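Long-range contacts in alpha-glucosidase (Bacteroides thetaiotaomicron, PDB 5XFM), which hydrolyses beta-L-arabinopyranosides and alpha-galactosides as a bifunctional member of glycoside hydrolase family 97: residues V122-T127 against R261-G266; Q515-V520 against Y579-N584; A585-L590 against R633-I638. The protein carries 1 engineered substitution. All coordinates share one frame; numbering follows the deposited sequence.

Contact 1 (V122-T127 against R261-G266); sequences VAFRYT and RTITVG
Phe124 lies against Arg261 at the tight end of this contact, its ring covered on one face by the arginine's aliphatic root. Arg261 CB stands 3.7 Å from the centroid of the Phe124 ring and 24° off its normal, a CH-pi contact whose closest approach is 3.4 Å from CB to Phe124 CE1. With CG between the backbone N and the carbonyl carbon (chi1 74°), the Phe124 ring is carried toward the neighbouring strand. At the edge of the ring, Ile263 CD1 lies 4.4 Å from Phe124 CE1, and on the same face of the sheet Val122 CB packs 4.2 Å from Ile263 CB. Four main-chain bonds hold the strands together: Val122 exchanges a pair with Ile263, and Phe124 another with Arg261. The strands are antiparallel neighbours in a sheet of the N-terminal domain, of the galactose mutarotase clan, and Phe124 also meets Tyr40 and Leu55 from a second sheet. The guanidinium of Arg261 leads away to salt bridges with Glu142 and Glu211, matching its buried charge. An alanine in place of Phe124 would probably leave the methylenes of Arg261 without their aromatic cover and open a gap between the sheets. Contact is looser on the other face, where small Ala123 and Thr262 form a non-hydrogen-bonded pair and each is little covered by the opposite strand; farther along, the partly exposed Arg125 turns its chain away.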
ATOM      1  N   VAL A 122      10.543   0.719  14.258  1.00 21.41           N
ATOM      2  CA  VAL A 122      10.356  -0.307  15.264  1.00 21.52           C
ATOM      3  C   VAL A 122       9.393  -1.358  14.725  1.00 21.67           C
ATOM      4  O   VAL A 122       8.323  -1.022  14.246  1.00 19.23           O
ATOM      5  CB  VAL A 122       9.795   0.273  16.567  1.00 20.15           C
ATOM      6  CG1 VAL A 122       9.484  -0.845  17.550  1.00 24.46           C
ATOM      7  CG2 VAL A 122      10.770   1.281  17.170  1.00 20.19           C
ATOM      8  N   ALA A 123       9.781  -2.624  14.759  1.00 21.74           N
ATOM      9  CA  ALA A 123       8.844  -3.690  14.417  1.00 20.22           C
ATOM     10  C   ALA A 123       8.747  -4.623  15.603  1.00 18.83           C
ATOM     11  O   ALA A 123       9.761  -5.075  16.099  1.00 24.15           O
ATOM     12  CB  ALA A 123       9.292  -4.442  13.180  1.00 25.70           C
ATOM     13  N   PHE A 124       7.553  -4.902  16.101  1.00 21.28           N
ATOM     14  CA  PHE A 124       7.510  -5.789  17.254  1.00 21.21           C
ATOM     15  C   PHE A 124       6.387  -6.795  17.173  1.00 20.09           C
ATOM     16  O   PHE A 124       5.362  -6.543  16.552  1.00 20.58           O
ATOM     17  CB  PHE A 124       7.431  -4.992  18.568  1.00 21.69           C
ATOM     18  CG  PHE A 124       6.094  -4.367  18.847  1.00 22.02           C
ATOM     19  CD1 PHE A 124       5.801  -3.096  18.381  1.00 19.68           C
ATOM     20  CD2 PHE A 124       5.151  -5.025  19.623  1.00 21.34           C
ATOM     21  CE1 PHE A 124       4.588  -2.512  18.653  1.00 15.43           C
ATOM     22  CE2 PHE A 124       3.929  -4.442  19.893  1.00 17.85           C
ATOM     23  CZ  PHE A 124       3.649  -3.183  19.404  1.00 16.62           C
ATOM     24  N   ARG A 125       6.606  -7.961  17.767  1.00 20.35           N
ATOM     25  CA  ARG A 125       5.580  -8.996  17.725  1.00 21.15           C
ATOM     26  C   ARG A 125       5.600  -9.846  18.979  1.00 24.07           C
ATOM     27  O   ARG A 125       6.548  -9.796  19.764  1.00 24.72           O
ATOM     28  CB  ARG A 125       5.748  -9.885  16.488  1.00 22.25           C
ATOM     29  CG  ARG A 125       6.978 -10.776  16.511  1.00 27.43           C
ATOM     30  CD  ARG A 125       6.867 -11.893  15.480  1.00 21.51           C
ATOM     31  NE  ARG A 125       8.122 -12.626  15.361  1.00 25.50           N
ATOM     32  CZ  ARG A 125       8.397 -13.503  14.401  1.00 27.34           C
ATOM     33  NH1 ARG A 125       7.509 -13.765  13.448  1.00 20.69           N
ATOM     34  NH2 ARG A 125       9.574 -14.111  14.389  1.00 19.65           N
ATOM     35  N   TYR A 126       4.526 -10.597  19.184  1.00 21.76           N
ATOM     36  CA  TYR A 126       4.452 -11.520  20.305  1.00 26.26           C
ATOM     37  C   TYR A 126       4.770 -12.940  19.850  1.00 26.97           C
ATOM     38  O   TYR A 126       4.464 -13.317  18.721  1.00 26.43           O
ATOM     39  CB  TYR A 126       3.066 -11.487  20.944  1.00 23.76           C
ATOM     40  CG  TYR A 126       2.575 -10.113  21.327  1.00 28.86           C
ATOM     41  CD1 TYR A 126       1.782  -9.378  20.458  1.00 23.43           C
ATOM     42  CD2 TYR A 126       2.890  -9.556  22.564  1.00 23.89           C
ATOM     43  CE1 TYR A 126       1.315  -8.130  20.799  1.00 24.89           C
ATOM     44  CE2 TYR A 126       2.430  -8.301  22.914  1.00 23.28           C
ATOM     45  CZ  TYR A 126       1.640  -7.591  22.025  1.00 25.66           C
ATOM     46  OH  TYR A 126       1.165  -6.342  22.356  1.00 19.89           O
ATOM     47  N   THR A 127       5.362 -13.733  20.735  1.00 27.16           N
ATOM     48  CA  THR A 127       5.508 -15.164  20.491  1.00 24.12           C
ATOM     49  C   THR A 127       4.809 -15.942  21.602  1.00 26.65           C
ATOM     50  O   THR A 127       4.760 -15.494  22.750  1.00 28.85           O
ATOM     51  CB  THR A 127       6.990 -15.597  20.388  1.00 24.64           C
ATOM     52  OG1 THR A 127       7.705 -15.214  21.571  1.00 25.45           O
ATOM     53  CG2 THR A 127       7.651 -14.959  19.173  1.00 25.04           C
ATOM     54  N   ARG A 261       3.826  -5.430  14.411  1.00 14.38           N
ATOM     55  CA  ARG A 261       3.308  -4.074  14.562  1.00 18.49           C
ATOM     56  C   ARG A 261       4.448  -3.121  14.214  1.00 18.94           C
ATOM     57  O   ARG A 261       5.553  -3.278  14.739  1.00 20.38           O
ATOM     58  CB  ARG A 261       2.864  -3.838  15.996  1.00 22.47           C
ATOM     59  CG  ARG A 261       2.026  -4.957  16.588  1.00 21.42           C
ATOM     60  CD  ARG A 261       0.719  -5.083  15.898  1.00 24.22           C
ATOM     61  NE  ARG A 261      -0.035  -6.279  16.271  1.00 22.42           N
ATOM     62  CZ  ARG A 261      -0.705  -7.017  15.389  1.00 23.65           C
ATOM     63  NH1 ARG A 261      -0.672  -6.705  14.096  1.00 15.25           N
ATOM     64  NH2 ARG A 261      -1.376  -8.084  15.785  1.00 28.01           N
ATOM     65  N   THR A 262       4.203  -2.131  13.365  1.00 14.62           N
ATOM     66  CA  THR A 262       5.300  -1.292  12.892  1.00 14.86           C
ATOM     67  C   THR A 262       5.123   0.190  13.212  1.00 19.45           C
ATOM     68  O   THR A 262       4.040   0.763  13.050  1.00 16.76           O
ATOM     69  CB  THR A 262       5.500  -1.441  11.371  1.00 14.20           C
ATOM     70  OG1 THR A 262       4.402  -0.834  10.677  1.00 18.17           O
ATOM     71  CG2 THR A 262       5.591  -2.923  10.983  1.00 14.13           C
ATOM     72  N   ILE A 263       6.216   0.804  13.653  1.00 23.91           N
ATOM     73  CA  ILE A 263       6.256   2.220  13.976  1.00 23.91           C
ATOM     74  C   ILE A 263       7.409   2.904  13.245  1.00 23.36           C
ATOM     75  O   ILE A 263       8.573   2.690  13.575  1.00 27.87           O
ATOM     76  CB  ILE A 263       6.430   2.449  15.483  1.00 23.07           C
ATOM     77  CG1 ILE A 263       5.460   1.578  16.282  1.00 24.27           C
ATOM     78  CG2 ILE A 263       6.266   3.924  15.824  1.00 27.06           C
ATOM     79  CD1 ILE A 263       5.724   1.596  17.780  1.00 22.08           C
ATOM     80  N   THR A 264       7.092   3.706  12.238  1.00 21.06           N
ATOM     81  CA  THR A 264       8.115   4.446  11.514  1.00 16.50           C
ATOM     82  C   THR A 264       8.176   5.855  12.082  1.00 18.46           C
ATOM     83  O   THR A 264       7.215   6.603  11.992  1.00 17.19           O
ATOM     84  CB  THR A 264       7.813   4.496  10.007  1.00 20.74           C
ATOM     85  OG1 THR A 264       7.749   3.163   9.492  1.00 17.02           O
ATOM     86  CG2 THR A 264       8.883   5.283   9.261  1.00 17.37           C
ATOM     87  N   VAL A 265       9.292   6.221  12.684  1.00 25.00           N
ATOM     88  CA  VAL A 265       9.338   7.471  13.437  1.00 24.22           C
ATOM     89  C   VAL A 265      10.534   8.308  12.993  1.00 25.13           C
ATOM     90  O   VAL A 265      11.594   7.769  12.687  1.00 22.24           O
ATOM     91  CB  VAL A 265       9.363   7.196  14.958  1.00 23.58           C
ATOM     92  CG1 VAL A 265      10.237   6.003  15.264  1.00 21.88           C
ATOM     93  CG2 VAL A 265       9.802   8.434  15.753  1.00 23.77           C
ATOM     94  N   GLY A 266      10.358   9.625  12.932  1.00 26.02           N
ATOM     95  CA  GLY A 266      11.479  10.498  12.628  1.00 21.22           C
ATOM     96  C   GLY A 266      11.209  11.939  12.999  1.00 24.50           C
ATOM     97  O   GLY A 266      10.107  12.274  13.407  1.00 23.91           O
TER

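Contact 2 (Q515-V520 against Y579-N584); sequences QLATTV and YLAAVN
Val520, Ala581 and Ala517 carry the contact between helix 512-521 and strand 577-584, and all three are small or compact enough to let the backbones come close. The axes of the two segments approach to 7.4 Å and make an angle of 124° between their directions. Ala581 is the central piece: its methyl projects from the strand toward the helix, where CB lies 3.7 Å from Val520 CB and 3.6 Å from the carbonyl oxygen Ala517 O. That oxygen is already bound by Val520 N, so the methyl packs on a polar atom that has its donor. Ala517 CB faces Ala581 CB at 4.1 Å and rests 3.8 Å from Val583 CG1, while Ala582 points the opposite way. Alanine suits both places because its single methyl fits the close approach of helix and strand. On the other flank Val520 holds CG1 anti to the backbone N (chi1 178°), which brings this methyl alongside Ala581 and to 4.2 Å from Tyr579 CB; the phenol of Tyr579 then leads away from the helix segment. Residues on the remaining sides of the helix have other duties. Gln515 turns to Leu493 N and Glu470, and Thr519 OG1 bonds back to Leu516 O at 2.6 Å, so that the hydroxyl is satisfied within the helix. Apolar side-chain packing thus dominates, supplemented just outside the segments by a hydrogen bond from Arg572 to Val520 O, in a helix-on-sheet contact that joins the TIM-barrel catalytic domain to the antiparallel C-terminal beta domain.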
ATOM      1  N   GLN A 515      -0.322  14.854 -14.188  1.00 25.26           N
ATOM      2  CA  GLN A 515      -0.605  13.453 -14.481  1.00 26.93           C
ATOM      3  C   GLN A 515       0.645  12.645 -14.782  1.00 22.41           C
ATOM      4  O   GLN A 515       0.759  11.500 -14.348  1.00 28.70           O
ATOM      5  CB  GLN A 515      -1.594  13.338 -15.649  1.00 23.39           C
ATOM      6  CG  GLN A 515      -2.950  13.943 -15.355  1.00 27.21           C
ATOM      7  CD  GLN A 515      -3.663  13.185 -14.244  1.00 30.44           C
ATOM      8  OE1 GLN A 515      -3.695  11.952 -14.242  1.00 26.02           O
ATOM      9  NE2 GLN A 515      -4.240  13.917 -13.299  1.00 22.56           N
ATOM     10  N   LEU A 516       1.543  13.214 -15.583  1.00 22.63           N
ATOM     11  CA  LEU A 516       2.804  12.567 -15.924  1.00 24.44           C
ATOM     12  C   LEU A 516       3.642  12.340 -14.652  1.00 28.45           C
ATOM     13  O   LEU A 516       4.186  11.254 -14.431  1.00 22.54           O
ATOM     14  CB  LEU A 516       3.565  13.403 -16.962  1.00 25.12           C
ATOM     15  CG  LEU A 516       2.844  13.686 -18.296  1.00 28.69           C
ATOM     16  CD1 LEU A 516       3.745  14.429 -19.272  1.00 31.40           C
ATOM     17  CD2 LEU A 516       2.284  12.427 -18.957  1.00 20.38           C
ATOM     18  N   ALA A 517       3.712  13.371 -13.813  1.00 18.50           N
ATOM     19  CA  ALA A 517       4.404  13.313 -12.530  1.00 24.04           C
ATOM     20  C   ALA A 517       3.836  12.207 -11.653  1.00 26.10           C
ATOM     21  O   ALA A 517       4.556  11.571 -10.880  1.00 23.56           O
ATOM     22  CB  ALA A 517       4.304  14.654 -11.812  1.00 23.03           C
ATOM     23  N   THR A 518       2.532  11.994 -11.775  1.00 24.00           N
ATOM     24  CA  THR A 518       1.837  10.983 -10.989  1.00 30.10           C
ATOM     25  C   THR A 518       2.277   9.547 -11.344  1.00 26.56           C
ATOM     26  O   THR A 518       2.168   8.635 -10.524  1.00 22.90           O
ATOM     27  CB  THR A 518       0.302  11.162 -11.177  1.00 29.03           C
ATOM     28  OG1 THR A 518      -0.187  12.100 -10.210  1.00 32.52           O
ATOM     29  CG2 THR A 518      -0.465   9.859 -11.036  1.00 37.62           C
ATOM     30  N   THR A 519       2.823   9.347 -12.541  1.00 24.09           N
ATOM     31  CA  THR A 519       3.350   8.029 -12.902  1.00 23.49           C
ATOM     32  C   THR A 519       4.633   7.709 -12.132  1.00 28.86           C
ATOM     33  O   THR A 519       5.012   6.545 -11.972  1.00 26.64           O
ATOM     34  CB  THR A 519       3.609   7.908 -14.429  1.00 29.36           C
ATOM     35  OG1 THR A 519       4.687   8.771 -14.821  1.00 26.21           O
ATOM     36  CG2 THR A 519       2.345   8.265 -15.213  1.00 29.70           C
ATOM     37  N   VAL A 520       5.296   8.750 -11.648  1.00 26.02           N
ATOM     38  CA  VAL A 520       6.496   8.573 -10.853  1.00 26.28           C
ATOM     39  C   VAL A 520       6.160   8.596  -9.361  1.00 30.25           C
ATOM     40  O   VAL A 520       6.745   7.855  -8.567  1.00 29.64           O
ATOM     41  CB  VAL A 520       7.535   9.654 -11.189  1.00 26.20           C
ATOM     42  CG1 VAL A 520       8.762   9.498 -10.316  1.00 27.42           C
ATOM     43  CG2 VAL A 520       7.920   9.560 -12.656  1.00 26.07           C
ATOM     44  N   TYR A 579      14.564  10.165 -12.073  1.00 35.12           N
ATOM     45  CA  TYR A 579      13.294  10.832 -12.329  1.00 33.68           C
ATOM     46  C   TYR A 579      12.846  11.619 -11.096  1.00 35.57           C
ATOM     47  O   TYR A 579      12.527  11.029 -10.067  1.00 38.10           O
ATOM     48  CB  TYR A 579      12.207   9.814 -12.693  1.00 31.53           C
ATOM     49  CG  TYR A 579      12.466   8.956 -13.919  1.00 30.71           C
ATOM     50  CD1 TYR A 579      13.380   7.910 -13.887  1.00 30.57           C
ATOM     51  CD2 TYR A 579      11.750   9.162 -15.095  1.00 34.26           C
ATOM     52  CE1 TYR A 579      13.601   7.114 -15.002  1.00 32.83           C
ATOM     53  CE2 TYR A 579      11.963   8.374 -16.212  1.00 29.43           C
ATOM     54  CZ  TYR A 579      12.888   7.354 -16.161  1.00 32.91           C
ATOM     55  OH  TYR A 579      13.098   6.570 -17.269  1.00 38.02           O
ATOM     56  N   LEU A 580      12.805  12.942 -11.191  1.00 33.34           N
ATOM     57  CA  LEU A 580      12.234  13.742 -10.115  1.00 33.06           C
ATOM     58  C   LEU A 580      10.823  14.186 -10.491  1.00 32.47           C
ATOM     59  O   LEU A 580      10.580  14.674 -11.592  1.00 28.31           O
ATOM     60  CB  LEU A 580      13.109  14.955  -9.793  1.00 31.53           C
ATOM     61  CG  LEU A 580      12.589  15.765  -8.601  1.00 30.44           C
ATOM     62  CD1 LEU A 580      13.707  16.076  -7.637  1.00 36.57           C
ATOM     63  CD2 LEU A 580      11.920  17.046  -9.064  1.00 34.21           C
ATOM     64  N   ALA A 581       9.889  13.998  -9.570  1.00 34.03           N
ATOM     65  CA  ALA A 581       8.508  14.371  -9.809  1.00 28.04           C
ATOM     66  C   ALA A 581       7.985  15.184  -8.639  1.00 27.72           C
ATOM     67  O   ALA A 581       8.261  14.868  -7.473  1.00 22.26           O
ATOM     68  CB  ALA A 581       7.651  13.140 -10.035  1.00 30.04           C
ATOM     69  N   ALA A 582       7.257  16.249  -8.957  1.00 26.03           N
ATOM     70  CA  ALA A 582       6.666  17.081  -7.918  1.00 27.65           C
ATOM     71  C   ALA A 582       5.281  17.548  -8.316  1.00 28.30           C
ATOM     72  O   ALA A 582       5.040  17.840  -9.486  1.00 32.64           O
ATOM     73  CB  ALA A 582       7.562  18.276  -7.615  1.00 28.94           C
ATOM     74  N   VAL A 583       4.360  17.592  -7.355  1.00 25.91           N
ATOM     75  CA  VAL A 583       3.059  18.216  -7.600  1.00 23.70           C
ATOM     76  C   VAL A 583       2.611  19.092  -6.433  1.00 24.19           C
ATOM     77  O   VAL A 583       3.056  18.915  -5.278  1.00 24.78           O
ATOM     78  CB  VAL A 583       1.935  17.183  -7.874  1.00 26.53           C
ATOM     79  CG1 VAL A 583       2.230  16.352  -9.121  1.00 24.93           C
ATOM     80  CG2 VAL A 583       1.701  16.304  -6.652  1.00 23.86           C
ATOM     81  N   ASN A 584       1.710  20.022  -6.752  1.00 20.83           N
ATOM     82  CA  ASN A 584       1.221  21.007  -5.788  1.00 24.01           C
ATOM     83  C   ASN A 584      -0.301  20.997  -5.625  1.00 23.28           C
ATOM     84  O   ASN A 584      -1.041  21.277  -6.574  1.00 25.30           O
ATOM     85  CB  ASN A 584       1.686  22.408  -6.202  1.00 24.57           C
ATOM     86  CG  ASN A 584       1.108  23.509  -5.320  1.00 30.97           C
ATOM     87  OD1 ASN A 584       0.785  23.294  -4.147  1.00 30.60           O
ATOM     88  ND2 ASN A 584       0.975  24.703  -5.889  1.00 30.26           N
TER

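Contact 3 (A585-L590 against R633-I638); sequences AGKEPL and RPQGGI
A type II beta turn, Arg633 to Gly636, leads into strand 636-641 and sets Pro634 against the loop 585-589 that follows strand 577-584. Proline suits the second position of such a turn, since its ring fixes the phi angle required there. Gln635 takes the third position with a positive phi of 63°, and the turn is closed by a weak bond from Gly636 N to Arg633 O. At Gly636 a side chain would run into Arg633 CG, which is consistent with a glycine here. The ring of Pro634 points toward the loop and packs its carbons on carbonyl oxygens: CB lies 3.3 Å from Gly586 O, and CG lies 3.2 Å from Lys587 O. These are close van der Waals contacts of ring methylenes. Farther along, Pro589 CG meets Pro634 CD at 4.4 Å, a light touch between two rigid rings. The loop is held in shape from its start by Asn584, whose OD1 accepts from Gly586 N and whose ND2 donates to Glu588 O. Gln635 is bent at chi2 (-67°), which brings its amide back toward the loop; there a water donates to Ala585 O and is weakly bound by Gln635 NE2. Lys587 runs beside this glutamine, pointing the same way, with NZ 4.1 Å from Gln635 NE2. Polar chains of this kind fit a surface position, where the lysine and Glu588 are exposed. Beyond the loop Leu590 pairs with Ile632 through the backbone, so two neighbouring connections pass here between paired strands, as at the end of an antiparallel beta sandwich.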
ATOM      1  N   ALA A 585      -0.764  20.712  -4.410  1.00 23.95           N
ATOM      2  CA  ALA A 585      -2.196  20.704  -4.123  1.00 27.44           C
ATOM      3  C   ALA A 585      -2.641  21.975  -3.410  1.00 29.47           C
ATOM      4  O   ALA A 585      -3.805  22.096  -3.026  1.00 30.11           O
ATOM      5  CB  ALA A 585      -2.570  19.484  -3.289  1.00 22.07           C
ATOM      6  N   GLY A 586      -1.721  22.912  -3.213  1.00 26.00           N
ATOM      7  CA  GLY A 586      -2.082  24.178  -2.599  1.00 35.16           C
ATOM      8  C   GLY A 586      -2.870  25.018  -3.585  1.00 37.91           C
ATOM      9  O   GLY A 586      -2.985  24.653  -4.756  1.00 42.19           O
ATOM     10  N   LYS A 587      -3.410  26.143  -3.130  1.00 43.42           N
ATOM     11  CA  LYS A 587      -4.089  27.060  -4.044  1.00 48.73           C
ATOM     12  C   LYS A 587      -3.226  28.275  -4.381  1.00 47.82           C
ATOM     13  O   LYS A 587      -3.557  29.043  -5.285  1.00 49.32           O
ATOM     14  CB  LYS A 587      -5.456  27.484  -3.499  1.00 50.40           C
ATOM     15  CG  LYS A 587      -6.581  26.655  -4.127  1.00 58.75           C
ATOM     16  CD  LYS A 587      -7.794  26.491  -3.234  1.00 60.81           C
ATOM     17  CE  LYS A 587      -8.414  25.101  -3.404  1.00 55.92           C
ATOM     18  NZ  LYS A 587      -7.413  24.000  -3.596  1.00 41.50           N
ATOM     19  N   GLU A 588      -2.101  28.427  -3.687  1.00 47.67           N
ATOM     20  CA  GLU A 588      -1.133  29.437  -4.087  1.00 45.91           C
ATOM     21  C   GLU A 588       0.030  28.742  -4.776  1.00 44.03           C
ATOM     22  O   GLU A 588       0.334  27.584  -4.479  1.00 41.03           O
ATOM     23  CB  GLU A 588      -0.622  30.268  -2.901  1.00 49.23           C
ATOM     24  CG  GLU A 588      -1.633  31.207  -2.262  1.00 59.77           C
ATOM     25  CD  GLU A 588      -1.144  31.760  -0.932  1.00 75.23           C
ATOM     26  OE1 GLU A 588       0.007  31.458  -0.550  1.00 77.33           O
ATOM     27  OE2 GLU A 588      -1.880  32.552  -0.304  1.00 83.38           O
ATOM     28  N   PRO A 589       0.697  29.458  -5.693  1.00 41.52           N
ATOM     29  CA  PRO A 589       1.868  28.912  -6.379  1.00 38.35           C
ATOM     30  C   PRO A 589       2.932  28.475  -5.387  1.00 40.87           C
ATOM     31  O   PRO A 589       3.065  29.056  -4.310  1.00 41.97           O
ATOM     32  CB  PRO A 589       2.350  30.084  -7.230  1.00 40.70           C
ATOM     33  CG  PRO A 589       1.112  30.879  -7.489  1.00 46.12           C
ATOM     34  CD  PRO A 589       0.328  30.788  -6.211  1.00 42.88           C
ATOM     35  N   LEU A 590       3.694  27.460  -5.763  1.00 38.10           N
ATOM     36  CA  LEU A 590       4.636  26.843  -4.850  1.00 36.18           C
ATOM     37  C   LEU A 590       6.059  27.071  -5.319  1.00 40.75           C
ATOM     38  O   LEU A 590       6.423  26.676  -6.422  1.00 36.97           O
ATOM     39  CB  LEU A 590       4.349  25.351  -4.744  1.00 32.78           C
ATOM     40  CG  LEU A 590       5.077  24.564  -3.664  1.00 33.77           C
ATOM     41  CD1 LEU A 590       4.607  24.925  -2.265  1.00 35.45           C
ATOM     42  CD2 LEU A 590       4.899  23.087  -3.946  1.00 33.77           C
ATOM     43  N   ARG A 633       2.476  25.854 -10.314  1.00 33.92           N
ATOM     44  CA  ARG A 633       1.109  26.350 -10.222  1.00 34.91           C
ATOM     45  C   ARG A 633       0.230  25.373  -9.446  1.00 36.22           C
ATOM     46  O   ARG A 633       0.546  24.184  -9.364  1.00 33.24           O
ATOM     47  CB  ARG A 633       0.540  26.603 -11.624  1.00 37.29           C
ATOM     48  CG  ARG A 633       0.068  25.365 -12.367  1.00 37.58           C
ATOM     49  CD  ARG A 633      -0.448  25.743 -13.751  1.00 41.29           C
ATOM     50  NE  ARG A 633      -1.818  26.247 -13.718  1.00 44.94           N
ATOM     51  CZ  ARG A 633      -2.336  27.057 -14.635  1.00 45.03           C
ATOM     52  NH1 ARG A 633      -1.595  27.458 -15.660  1.00 50.14           N
ATOM     53  NH2 ARG A 633      -3.592  27.469 -14.527  1.00 46.26           N
ATOM     54  N   PRO A 634      -0.852  25.882  -8.832  1.00 41.19           N
ATOM     55  CA  PRO A 634      -1.842  25.013  -8.186  1.00 36.57           C
ATOM     56  C   PRO A 634      -2.414  23.969  -9.144  1.00 35.52           C
ATOM     57  O   PRO A 634      -2.642  24.276 -10.317  1.00 32.93           O
ATOM     58  CB  PRO A 634      -2.923  25.999  -7.727  1.00 38.14           C
ATOM     59  CG  PRO A 634      -2.198  27.299  -7.581  1.00 36.48           C
ATOM     60  CD  PRO A 634      -1.213  27.306  -8.707  1.00 36.01           C
ATOM     61  N   GLN A 635      -2.626  22.753  -8.637  1.00 33.17           N
ATOM     62  CA  GLN A 635      -3.114  21.624  -9.433  1.00 31.73           C
ATOM     63  C   GLN A 635      -2.121  21.259 -10.534  1.00 31.39           C
ATOM     64  O   GLN A 635      -2.480  20.599 -11.514  1.00 28.75           O
ATOM     65  CB  GLN A 635      -4.494  21.928 -10.034  1.00 32.56           C
ATOM     66  CG  GLN A 635      -5.506  22.457  -9.026  1.00 34.76           C
ATOM     67  CD  GLN A 635      -5.900  21.420  -7.992  1.00 35.61           C
ATOM     68  OE1 GLN A 635      -6.194  20.273  -8.329  1.00 34.34           O
ATOM     69  NE2 GLN A 635      -5.879  21.810  -6.721  1.00 39.20           N
ATOM     70  N   GLY A 636      -0.875  21.696 -10.370  1.00 25.70           N
ATOM     71  CA  GLY A 636       0.147  21.453 -11.369  1.00 28.43           C
ATOM     72  C   GLY A 636       1.302  20.599 -10.872  1.00 30.64           C
ATOM     73  O   GLY A 636       1.334  20.168  -9.706  1.00 25.89           O
ATOM     74  N   GLY A 637       2.263  20.373 -11.765  1.00 26.88           N
ATOM     75  CA  GLY A 637       3.396  19.518 -11.477  1.00 27.12           C
ATOM     76  C   GLY A 637       4.615  19.804 -12.334  1.00 32.07           C
ATOM     77  O   GLY A 637       4.561  20.588 -13.284  1.00 29.80           O
ATOM     78  N   ILE A 638       5.715  19.142 -11.990  1.00 33.90           N
ATOM     79  CA  ILE A 638       6.997  19.299 -12.666  1.00 32.24           C
ATOM     80  C   ILE A 638       7.698  17.950 -12.692  1.00 32.89           C
ATOM     81  O   ILE A 638       7.589  17.171 -11.737  1.00 35.11           O
ATOM     82  CB  ILE A 638       7.893  20.357 -11.966  1.00 36.60           C
ATOM     83  CG1 ILE A 638       7.676  21.734 -12.586  1.00 35.03           C
ATOM     84  CG2 ILE A 638       9.369  20.003 -12.072  1.00 34.83           C
ATOM     85  CD1 ILE A 638       8.179  22.869 -11.732  1.00 49.93           C
TER
HETATM   86  O   HOH W   1      -6.154  21.476  -4.220  1.00 37.82           O

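Contacts 1 and 2 are buried, whereas contact 3 lies at the surface. Contact 1 stands apart, its centre about 31 Å from that of contact 2 and about 36 Å from that of contact 3, and it knits two strands of one sheet by main-chain bonds backed by a ring packed on the aliphatic part of an arginine. Contact 2 joins two domains mainly through small aliphatic side chains, and contact 3 joins loop and turn by proline packing, with a water weakly held between them. The last two share a sheet: strands 577-584 and 636-641 are neighbours, probably bonded from Ile638 N to Ala582 O. Strand 577-584 continues into loop 585-589.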